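Local coordinates for protein HdaB,HdaA (Adhesin), HUS-associated diffuse adherence (Escherichia coli, PDB 5D55) that serves as the minor tip subunit of the Hda (AAF/IV) pilus of enteroaggregative Escherichia coli, crystallised here as an engineered fusion with a piece of the HdaA adhesin, at residues T34-C39 and A102-I107; R47-A52 and S123-C128. All coordinates share one frame; numbering follows the deposited sequence.

Interaction 1: T34-C39 and A102-I107; sequences TGRIIC and ASIFYI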
loop_
_atom_site.group_PDB
_atom_site.type_symbol
_atom_site.label_atom_id
_atom_site.label_comp_id
_atom_site.label_asym_id
_atom_site.label_seq_id
_atom_site.Cartn_x
_atom_site.Cartn_y
_atom_site.Cartn_z
ATOM N N THR B 34 -23.699 2.879 6.926
ATOM C CA THR B 34 -23.433 2.147 5.681
ATOM C C THR B 34 -22.135 2.643 5.081
ATOM O O THR B 34 -21.959 3.847 4.860
ATOM C CB THR B 34 -24.558 2.343 4.641
ATOM O OG1 THR B 34 -25.821 2.019 5.227
ATOM C CG2 THR B 34 -24.318 1.478 3.370
ATOM N N GLY B 35 -21.222 1.712 4.830
ATOM C CA GLY B 35 -19.913 2.055 4.325
ATOM C C GLY B 35 -19.687 1.521 2.926
ATOM O O GLY B 35 -20.391 0.635 2.464
ATOM N N ARG B 36 -18.694 2.082 2.250
ATOM C CA ARG B 36 -18.269 1.585 0.954
ATOM C C ARG B 36 -16.779 1.804 0.816
ATOM O O ARG B 36 -16.255 2.855 1.208
ATOM C CB ARG B 36 -19.010 2.290 -0.173
ATOM C CG ARG B 36 -18.610 1.808 -1.576
ATOM C CD ARG B 36 -19.231 2.670 -2.644
ATOM N NE ARG B 36 -18.849 4.062 -2.465
ATOM C CZ ARG B 36 -19.576 5.103 -2.857
ATOM N NH1 ARG B 36 -20.745 4.918 -3.464
ATOM N NH2 ARG B 36 -19.124 6.331 -2.642
ATOM N N ILE B 37 -16.103 0.799 0.275
ATOM C CA ILE B 37 -14.690 0.912 -0.064
ATOM C C ILE B 37 -14.508 0.677 -1.570
ATOM O O ILE B 37 -15.112 -0.242 -2.121
ATOM C CB ILE B 37 -13.824 -0.051 0.803
ATOM C CG1 ILE B 37 -12.343 0.047 0.422
ATOM C CG2 ILE B 37 -14.353 -1.503 0.746
ATOM C CD1 ILE B 37 -11.422 -0.366 1.546
ATOM N N ILE B 38 -13.718 1.532 -2.225
ATOM C CA ILE B 38 -13.474 1.427 -3.671
ATOM C C ILE B 38 -11.981 1.395 -3.965
ATOM O O ILE B 38 -11.215 2.184 -3.405
ATOM C CB ILE B 38 -14.106 2.604 -4.481
ATOM C CG1 ILE B 38 -15.619 2.633 -4.320
ATOM C CG2 ILE B 38 -13.739 2.512 -5.994
ATOM C CD1 ILE B 38 -16.254 3.958 -4.723
ATOM N N CYS B 39 -11.591 0.469 -4.833
ATOM C CA CYS B 39 -10.223 0.401 -5.349
ATOM C C CYS B 39 -10.277 0.147 -6.840
ATOM O O CYS B 39 -10.897 -0.819 -7.306
ATOM C CB CYS B 39 -9.423 -0.727 -4.715
ATOM S SG CYS B 39 -9.382 -0.804 -2.936
ATOM N N ALA B 102 -15.756 -2.169 -6.127
ATOM C CA ALA B 102 -16.450 -1.615 -4.963
ATOM C C ALA B 102 -17.119 -2.648 -4.051
ATOM O O ALA B 102 -17.675 -3.649 -4.524
ATOM C CB ALA B 102 -17.460 -0.569 -5.413
ATOM N N SER B 103 -17.081 -2.371 -2.746
ATOM C CA SER B 103 -17.692 -3.232 -1.733
ATOM C C SER B 103 -18.415 -2.415 -0.662
ATOM O O SER B 103 -17.857 -1.434 -0.146
ATOM C CB SER B 103 -16.621 -4.088 -1.043
ATOM O OG SER B 103 -16.249 -5.199 -1.830
ATOM N N ILE B 104 -19.621 -2.850 -0.301
ATOM C CA ILE B 104 -20.397 -2.253 0.779
ATOM C C ILE B 104 -20.139 -3.010 2.085
ATOM O O ILE B 104 -20.017 -4.241 2.082
ATOM C CB ILE B 104 -21.922 -2.297 0.458
ATOM C CG1 ILE B 104 -22.235 -1.494 -0.811
ATOM C CG2 ILE B 104 -22.778 -1.793 1.658
ATOM C CD1 ILE B 104 -21.978 -0.016 -0.702
ATOM N N PHE B 105 -20.049 -2.270 3.188
ATOM C CA PHE B 105 -20.011 -2.844 4.525
ATOM C C PHE B 105 -20.914 -2.007 5.442
ATOM O O PHE B 105 -21.400 -0.935 5.028
ATOM C CB PHE B 105 -18.563 -2.907 5.054
ATOM C CG PHE B 105 -17.909 -1.554 5.224
ATOM C CD1 PHE B 105 -17.981 -0.874 6.445
ATOM C CD2 PHE B 105 -17.243 -0.951 4.160
ATOM C CE1 PHE B 105 -17.387 0.372 6.598
ATOM C CE2 PHE B 105 -16.643 0.290 4.303
ATOM C CZ PHE B 105 -16.715 0.959 5.515
ATOM N N TYR B 106 -21.146 -2.487 6.666
ATOM C CA TYR B 106 -21.950 -1.752 7.648
ATOM C C TYR B 106 -21.273 -1.679 9.011
ATOM O O TYR B 106 -20.427 -2.517 9.345
ATOM C CB TYR B 106 -23.353 -2.364 7.801
ATOM C CG TYR B 106 -24.082 -2.561 6.488
ATOM C CD1 TYR B 106 -24.894 -1.560 5.966
ATOM C CD2 TYR B 106 -23.941 -3.745 5.765
ATOM C CE1 TYR B 106 -25.551 -1.734 4.745
ATOM C CE2 TYR B 106 -24.588 -3.935 4.564
ATOM C CZ TYR B 106 -25.395 -2.923 4.054
ATOM O OH TYR B 106 -26.047 -3.106 2.853
ATOM N N ILE B 107 -21.629 -0.655 9.785
ATOM C CA ILE B 107 -21.360 -0.664 11.209
ATOM C C ILE B 107 -22.641 -1.215 11.808
ATOM O O ILE B 107 -23.739 -0.711 11.526
ATOM C CB ILE B 107 -21.081 0.755 11.788
ATOM C CG1 ILE B 107 -19.901 1.453 11.088
ATOM C CG2 ILE B 107 -20.912 0.695 13.323
ATOM C CD1 ILE B 107 -18.531 0.824 11.381
#

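Interaction 2: R47-A52 and S123-C128; sequences RVWINA and SVSGEC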
loop_
_atom_site.group_PDB
_atom_site.type_symbol
_atom_site.label_atom_id
_atom_site.label_comp_id
_atom_site.label_asym_id
_atom_site.label_seq_id
_atom_site.Cartn_x
_atom_site.Cartn_y
_atom_site.Cartn_z
ATOM N N ARG B 47 -10.010 -5.085 2.820
ATOM C CA ARG B 47 -9.885 -5.207 4.263
ATOM C C ARG B 47 -10.363 -3.904 4.916
ATOM O O ARG B 47 -9.942 -2.815 4.511
ATOM C CB ARG B 47 -8.417 -5.453 4.614
ATOM C CG ARG B 47 -8.142 -5.798 6.061
ATOM C CD ARG B 47 -6.642 -5.931 6.287
ATOM N NE ARG B 47 -6.320 -6.292 7.664
ATOM C CZ ARG B 47 -5.093 -6.578 8.101
ATOM N NH1 ARG B 47 -4.058 -6.546 7.269
ATOM N NH2 ARG B 47 -4.901 -6.902 9.374
ATOM N N VAL B 48 -11.243 -4.015 5.911
ATOM C CA VAL B 48 -11.798 -2.847 6.623
ATOM C C VAL B 48 -11.733 -3.118 8.128
ATOM O O VAL B 48 -11.861 -4.268 8.556
ATOM C CB VAL B 48 -13.274 -2.597 6.208
ATOM C CG1 VAL B 48 -13.924 -1.514 7.054
ATOM C CG2 VAL B 48 -13.358 -2.217 4.728
ATOM N N TRP B 49 -11.531 -2.069 8.925
ATOM C CA TRP B 49 -11.531 -2.197 10.379
ATOM C C TRP B 49 -12.032 -0.940 11.075
ATOM O O TRP B 49 -11.972 0.154 10.518
ATOM C CB TRP B 49 -10.142 -2.569 10.919
ATOM C CG TRP B 49 -9.053 -1.576 10.587
ATOM C CD1 TRP B 49 -8.603 -0.550 11.381
ATOM C CD2 TRP B 49 -8.266 -1.527 9.382
ATOM N NE1 TRP B 49 -7.597 0.132 10.744
ATOM C CE2 TRP B 49 -7.365 -0.443 9.518
ATOM C CE3 TRP B 49 -8.238 -2.293 8.205
ATOM C CZ2 TRP B 49 -6.441 -0.103 8.523
ATOM C CZ3 TRP B 49 -7.328 -1.957 7.209
ATOM C CH2 TRP B 49 -6.438 -0.867 7.374
ATOM N N ILE B 50 -12.517 -1.125 12.296
ATOM C CA ILE B 50 -12.941 -0.026 13.161
ATOM C C ILE B 50 -11.762 0.505 13.979
ATOM O O ILE B 50 -10.989 -0.268 14.553
ATOM C CB ILE B 50 -14.065 -0.479 14.117
ATOM C CG1 ILE B 50 -15.273 -0.979 13.319
ATOM C CG2 ILE B 50 -14.448 0.674 15.083
ATOM C CD1 ILE B 50 -16.343 -1.744 14.151
ATOM N N ASN B 51 -11.621 1.830 14.018
ATOM C CA ASN B 51 -10.640 2.455 14.884
ATOM C C ASN B 51 -11.274 2.773 16.226
ATOM O O ASN B 51 -11.835 3.854 16.427
ATOM C CB ASN B 51 -10.072 3.722 14.244
ATOM C CG ASN B 51 -9.529 3.478 12.846
ATOM O OD1 ASN B 51 -10.024 4.048 11.873
ATOM N ND2 ASN B 51 -8.516 2.619 12.736
ATOM N N ALA B 52 -11.192 1.812 17.138
ATOM C CA ALA B 52 -11.759 1.946 18.475
ATOM C C ALA B 52 -11.043 0.989 19.402
ATOM O O ALA B 52 -10.420 0.031 18.950
ATOM C CB ALA B 52 -13.249 1.654 18.469
ATOM N N SER B 123 -15.298 5.549 13.570
ATOM C CA SER B 123 -14.137 5.755 12.702
ATOM C C SER B 123 -13.743 4.416 12.119
ATOM O O SER B 123 -13.570 3.440 12.865
ATOM C CB SER B 123 -12.950 6.322 13.479
ATOM O OG SER B 123 -11.764 6.301 12.697
ATOM N N VAL B 124 -13.605 4.366 10.797
ATOM C CA VAL B 124 -13.201 3.128 10.113
ATOM C C VAL B 124 -12.075 3.421 9.132
ATOM O O VAL B 124 -11.939 4.550 8.631
ATOM C CB VAL B 124 -14.388 2.431 9.366
ATOM C CG1 VAL B 124 -15.479 2.004 10.357
ATOM C CG2 VAL B 124 -14.964 3.356 8.325
ATOM N N SER B 125 -11.252 2.408 8.885
ATOM C CA SER B 125 -10.178 2.519 7.914
ATOM C C SER B 125 -10.253 1.308 7.001
ATOM O O SER B 125 -10.874 0.295 7.348
ATOM C CB SER B 125 -8.813 2.612 8.598
ATOM O OG SER B 125 -8.712 3.814 9.323
ATOM N N GLY B 126 -9.645 1.411 5.828
ATOM C CA GLY B 126 -9.710 0.305 4.888
ATOM C C GLY B 126 -8.693 0.404 3.783
ATOM O O GLY B 126 -8.127 1.483 3.522
ATOM N N GLU B 127 -8.459 -0.735 3.136
ATOM C CA GLU B 127 -7.469 -0.862 2.066
ATOM C C GLU B 127 -7.870 -2.042 1.188
ATOM O O GLU B 127 -8.697 -2.876 1.598
ATOM C CB GLU B 127 -6.064 -1.098 2.666
ATOM C CG GLU B 127 -5.911 -2.442 3.406
ATOM C CD GLU B 127 -4.647 -2.576 4.277
ATOM O OE1 GLU B 127 -4.053 -1.562 4.709
ATOM O OE2 GLU B 127 -4.251 -3.727 4.546
ATOM N N CYS B 128 -7.358 -2.078 -0.040
ATOM C CA CYS B 128 -7.395 -3.318 -0.805
ATOM C C CYS B 128 -6.088 -4.032 -0.612
ATOM O O CYS B 128 -5.093 -3.420 -0.218
ATOM C CB CYS B 128 -7.626 -3.074 -2.282
ATOM S SG CYS B 128 -9.323 -2.796 -2.614
HETATM O O HOH W 1 -3.704 -6.825 4.448
HETATM O O HOH W 2 -14.954 4.069 15.972
HETATM O O HOH W 3 -6.232 3.347 10.891
#

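Interaction 1: T34-C39 and A102-I107
G35 and I37 of strand 31-38 pair with F105 and S103 of strand 102-109 in an antiparallel ladder within the HdaB part, the short segments set at 148° and their axes 4.4 Å apart at closest approach. Four backbone hydrogen bonds join these two pairs, the shortest from G35 N to F105 O at 2.7 Å. Between them lie CA-H...O contacts, such as R36 CA to S103 O.

F105 gives the contact its character. Its CG sits between the backbone N and the carbonyl carbon (chi1 63°), which swings the ring back across the neighbouring strand. G35 CA then lies over the middle of one ring face, 3.7 Å from the centroid, in a CH-pi contact. As G35 has no side chain, the ring settles directly on the main chain, while I37 N comes near its edge. The same sheet face carries I37, whose CG2 rests 3.9 Å from S103 CB.

On the other face the partners run alongside or across one another. The T34 and Y106 side chains point the same way, with T34 CG2 3.7 Å from Y106 CE1. I104 reaches over with CD1 to R36 CB, 3.8 Å away, and I38 CG1 meets A102 CB at 3.9 Å. Strand 13-18 continues the sheet beyond strand 31-38 through backbone bonds to T34, R36 and I38.

The buried face is thus mainly apolar, F105 and I37 turning onto V48 and F46 of the opposing sheet and the S103 hydroxyl being satisfied by N96; the T34, R36 and I104 face is more exposed and mixed.

Interaction 2: R47-A52 and S123-C128
R47, W49 and N51 line up against E127, S125 and S123 where strands 45-50 and 118-132 run side by side, an antiparallel pairing in the second sheet of the HdaB domain. Five backbone hydrogen bonds hold it, ending with N51 N to S123 O at 2.8 Å, just past the end of strand 45-50.

The indole of W49 lies over the partner strand because CG is tucked between the backbone N and the carbonyl carbon (chi1 59°). S125 CB meets one ring face off-centre, 3.5 Å from W49 NE1. E127 OE1 instead approaches the ring edge, 3.6 Å from W49 CH2, with the carboxylate turned 88° to the indole plane.

R47 extends beside E127. The salt bridge from NH1 to E127 OE2 is long at 3.9 Å, and a water bound to both bridges the gap; the firmer partner of R47 is Q92 O, hydrogen-bonded to NH2.

At the other end, S123 OG donates to N51 OD1 at 3.0 Å, in the carbonyl plane and on a lone pair. S125 OG lies 2.9 Å from the same oxygen, but which acceptor takes its proton is not settled; it also hydrogen-bonds to T146 OG1 of the second subunit.

S123-G126 pair as well with a strand from the HdaA part of that subunit. This pairing, made by the fused HdaA strand, resembles the donor-strand complementation by which immunoglobulin-like chaperone-usher pilus subunits are completed.

In the fold
Interactions 1 and 2 occupy two sheets that pack face to face, their centres 10 Å apart. A disulfide ties them covalently, with C39 SG and C128 SG 2.0 Å apart. Between the sheets, I37 CD1 lies 3.4 Å from E127 N, and I107 CD1 is equally far from V124 CG1. F105 presses on both V48 and V124, so the buried ring of interaction 1 meets both strands of interaction 2. Strands 31-38 and 45-50 are consecutive in the chain but enter different sheets. W49, on the outward face of interaction 2, has a citrate about 3 Å from its side chain, a molecule probably carried over from the crystallisation liquor.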